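Local coordinates for molybdopterin biosynthesis moeA protein (PDB 1WU2), which probably takes part in the late, metal-inserting steps of molybdenum cofactor biosynthesis, as its MoeA relatives do, at residues 59-64 against 100-105. Residues are numbered along the deposited sequence; the frame is centred on the assembly and turned at random.
Sequences DGYAIR and AIKVLT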
ATOM      1  N   ASP A  59      10.726 -19.385  34.647  1.00 36.99           N
ATOM      2  CA  ASP A  59      10.722 -20.431  35.670  1.00 37.40           C
ATOM      3  C   ASP A  59      11.567 -19.926  36.824  1.00 37.67           C
ATOM      4  O   ASP A  59      12.763 -19.696  36.650  1.00 37.71           O
ATOM      5  CB  ASP A  59      11.320 -21.744  35.150  1.00 37.42           C
ATOM      6  CG  ASP A  59      10.646 -22.243  33.888  1.00 37.99           C
ATOM      7  OD1 ASP A  59      11.096 -23.272  33.345  1.00 38.71           O
ATOM      8  OD2 ASP A  59       9.671 -21.676  33.359  1.00 38.88           O
ATOM      9  N   GLY A  60      10.960 -19.735  37.991  1.00 38.03           N
ATOM     10  CA  GLY A  60      11.686 -19.198  39.127  1.00 38.37           C
ATOM     11  C   GLY A  60      10.997 -19.351  40.468  1.00 38.62           C
ATOM     12  O   GLY A  60      10.291 -20.323  40.690  1.00 38.60           O
ATOM     13  N   TYR A  61      11.229 -18.389  41.359  1.00 38.92           N
ATOM     14  CA  TYR A  61      10.633 -18.379  42.691  1.00 39.33           C
ATOM     15  C   TYR A  61       9.921 -17.049  42.932  1.00 39.70           C
ATOM     16  O   TYR A  61      10.535 -15.988  42.852  1.00 39.44           O
ATOM     17  CB  TYR A  61      11.712 -18.588  43.754  1.00 39.39           C
ATOM     18  CG  TYR A  61      12.391 -19.935  43.668  1.00 39.49           C
ATOM     19  CD1 TYR A  61      11.826 -21.060  44.261  1.00 39.69           C
ATOM     20  CD2 TYR A  61      13.593 -20.086  42.984  1.00 39.75           C
ATOM     21  CE1 TYR A  61      12.443 -22.301  44.178  1.00 39.90           C
ATOM     22  CE2 TYR A  61      14.217 -21.320  42.896  1.00 40.05           C
ATOM     23  CZ  TYR A  61      13.638 -22.425  43.495  1.00 40.24           C
ATOM     24  OH  TYR A  61      14.253 -23.651  43.409  1.00 41.06           O
ATOM     25  N   ALA A  62       8.625 -17.115  43.222  1.00 40.28           N
ATOM     26  CA  ALA A  62       7.841 -15.929  43.535  1.00 40.78           C
ATOM     27  C   ALA A  62       8.172 -15.442  44.946  1.00 41.38           C
ATOM     28  O   ALA A  62       7.851 -16.105  45.929  1.00 41.38           O
ATOM     29  CB  ALA A  62       6.356 -16.233  43.402  1.00 40.76           C
ATOM     30  N   ILE A  63       8.827 -14.287  45.034  1.00 42.26           N
ATOM     31  CA  ILE A  63       9.280 -13.735  46.307  1.00 43.05           C
ATOM     32  C   ILE A  63       8.682 -12.355  46.543  1.00 44.28           C
ATOM     33  O   ILE A  63       7.870 -11.876  45.753  1.00 44.13           O
ATOM     34  CB  ILE A  63      10.828 -13.647  46.325  1.00 42.84           C
ATOM     35  CG1 ILE A  63      11.335 -12.695  45.233  1.00 42.54           C
ATOM     36  CG2 ILE A  63      11.437 -15.032  46.143  1.00 42.44           C
ATOM     37  CD1 ILE A  63      12.758 -12.226  45.445  1.00 42.24           C
ATOM     38  N   ARG A  64       9.087 -11.733  47.645  1.00 45.93           N
ATOM     39  CA  ARG A  64       8.834 -10.320  47.875  1.00 47.34           C
ATOM     40  C   ARG A  64      10.086  -9.576  47.439  1.00 48.72           C
ATOM     41  O   ARG A  64      11.184  -9.895  47.893  1.00 49.03           O
ATOM     42  CB  ARG A  64       8.566 -10.040  49.354  1.00 47.44           C
ATOM     43  CG  ARG A  64       7.585 -10.992  50.021  1.00 48.00           C
ATOM     44  CD  ARG A  64       6.143 -10.614  49.798  1.00 49.11           C
ATOM     45  NE  ARG A  64       5.768  -9.442  50.592  1.00 50.35           N
ATOM     46  CZ  ARG A  64       4.980  -9.460  51.669  1.00 51.36           C
ATOM     47  NH1 ARG A  64       4.447 -10.593  52.118  1.00 51.76           N
ATOM     48  NH2 ARG A  64       4.717  -8.324  52.305  1.00 51.74           N
ATOM     49  N   ALA A 100       9.093 -18.011  49.687  1.00 39.51           N
ATOM     50  CA  ALA A 100       9.222 -18.131  48.236  1.00 38.77           C
ATOM     51  C   ALA A 100       8.452 -19.349  47.723  1.00 38.06           C
ATOM     52  O   ALA A 100       8.353 -20.359  48.415  1.00 38.02           O
ATOM     53  CB  ALA A 100      10.691 -18.233  47.843  1.00 38.68           C
ATOM     54  N   ILE A 101       7.911 -19.254  46.511  1.00 37.31           N
ATOM     55  CA  ILE A 101       7.140 -20.346  45.913  1.00 36.79           C
ATOM     56  C   ILE A 101       7.616 -20.610  44.491  1.00 36.44           C
ATOM     57  O   ILE A 101       7.402 -19.791  43.605  1.00 36.45           O
ATOM     58  CB  ILE A 101       5.621 -20.009  45.915  1.00 36.67           C
ATOM     59  CG1 ILE A 101       5.085 -19.991  47.348  1.00 36.29           C
ATOM     60  CG2 ILE A 101       4.833 -21.016  45.062  1.00 36.51           C
ATOM     61  CD1 ILE A 101       3.663 -19.486  47.473  1.00 36.03           C
ATOM     62  N   LYS A 102       8.257 -21.753  44.277  1.00 36.17           N
ATOM     63  CA  LYS A 102       8.680 -22.160  42.939  1.00 35.99           C
ATOM     64  C   LYS A 102       7.508 -22.175  41.960  1.00 35.70           C
ATOM     65  O   LYS A 102       6.492 -22.819  42.211  1.00 35.62           O
ATOM     66  CB  LYS A 102       9.331 -23.546  42.972  1.00 36.13           C
ATOM     67  CG  LYS A 102      10.146 -23.877  41.729  1.00 36.46           C
ATOM     68  CD  LYS A 102      10.976 -25.141  41.932  1.00 37.16           C
ATOM     69  CE  LYS A 102      12.147 -25.209  40.966  1.00 37.47           C
ATOM     70  NZ  LYS A 102      11.697 -25.524  39.590  1.00 37.77           N
ATOM     71  N   VAL A 103       7.657 -21.445  40.858  1.00 35.41           N
ATOM     72  CA  VAL A 103       6.674 -21.436  39.781  1.00 35.34           C
ATOM     73  C   VAL A 103       7.331 -21.720  38.432  1.00 35.28           C
ATOM     74  O   VAL A 103       8.551 -21.713  38.307  1.00 35.36           O
ATOM     75  CB  VAL A 103       5.925 -20.084  39.706  1.00 35.32           C
ATOM     76  CG1 VAL A 103       5.031 -19.906  40.920  1.00 35.18           C
ATOM     77  CG2 VAL A 103       6.901 -18.902  39.571  1.00 35.28           C
ATOM     78  N   LEU A 104       6.503 -21.989  37.429  1.00 35.40           N
ATOM     79  CA  LEU A 104       6.950 -22.089  36.043  1.00 35.39           C
ATOM     80  C   LEU A 104       6.434 -20.881  35.270  1.00 35.17           C
ATOM     81  O   LEU A 104       5.603 -20.127  35.774  1.00 35.18           O
ATOM     82  CB  LEU A 104       6.432 -23.378  35.406  1.00 35.49           C
ATOM     83  CG  LEU A 104       7.000 -24.675  35.992  1.00 35.83           C
ATOM     84  CD1 LEU A 104       6.115 -25.864  35.634  1.00 36.21           C
ATOM     85  CD2 LEU A 104       8.428 -24.910  35.516  1.00 35.76           C
ATOM     86  N   THR A 105       6.935 -20.699  34.051  1.00 34.99           N
ATOM     87  CA  THR A 105       6.477 -19.628  33.169  1.00 34.72           C
ATOM     88  C   THR A 105       5.008 -19.854  32.835  1.00 34.38           C
ATOM     89  O   THR A 105       4.614 -20.969  32.505  1.00 34.42           O
ATOM     90  CB  THR A 105       7.300 -19.605  31.865  1.00 34.84           C
ATOM     91  OG1 THR A 105       8.694 -19.451  32.160  1.00 34.95           O
ATOM     92  CG2 THR A 105       6.964 -18.376  31.018  1.00 35.03           C
TER
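G60 and V103 form one of two hydrogen-bonded pairs that join neighbouring antiparallel strands, 60-63 and 99-103, in a mixed beta-sheet of the MoeA N-terminal region. V103 N gives a nearly straight bond to G60 O (2.9 Å), and G60 N returns one to V103 O. A62 and I101 repeat the exchange, A62 N reaching I101 O at 3.0 Å and 169°. Four main-chain amides and four carbonyls are thus satisfied across the contact, and G60 O also takes a weaker CA-H...O contact from K102. The main-chain groups of Y61 that face the other way bond to I117 on strand 115-118, and those of K102 to V85, just past the end of strand 77-84.

Y61 and K102 are the non-hydrogen-bonded pair between them. With K102 CG anti to the backbone N (chi1 -163°), the lysine methylenes run obliquely beside the tyrosine: CB lies 3.6 Å from CE1, and CE the same distance from OH. A long aliphatic stem suits this place because it packs against the ring yet carries its ammonium onward to Q119 OE1. Farther along, the small methyl of A100 leaves room for I63, whose CG2 rests on it at 3.7 Å.

Just before strand 60-63 begins and just after strand 99-103 ends, the D59 carboxylate takes over the bonding. Its OD2 accepts from both T105 N and T105 OG1, and a short acidic side chain suits the spot because it can serve two donors of one residue. An alanine here would probably leave that amide and hydroxyl without their shared acceptor and free the T105 side chain to turn. The two donors come to OD2 from opposite faces of the carboxylate plane, the hydroxyl at 2.7 Å and the amide at 3.0 Å, both on its anti side.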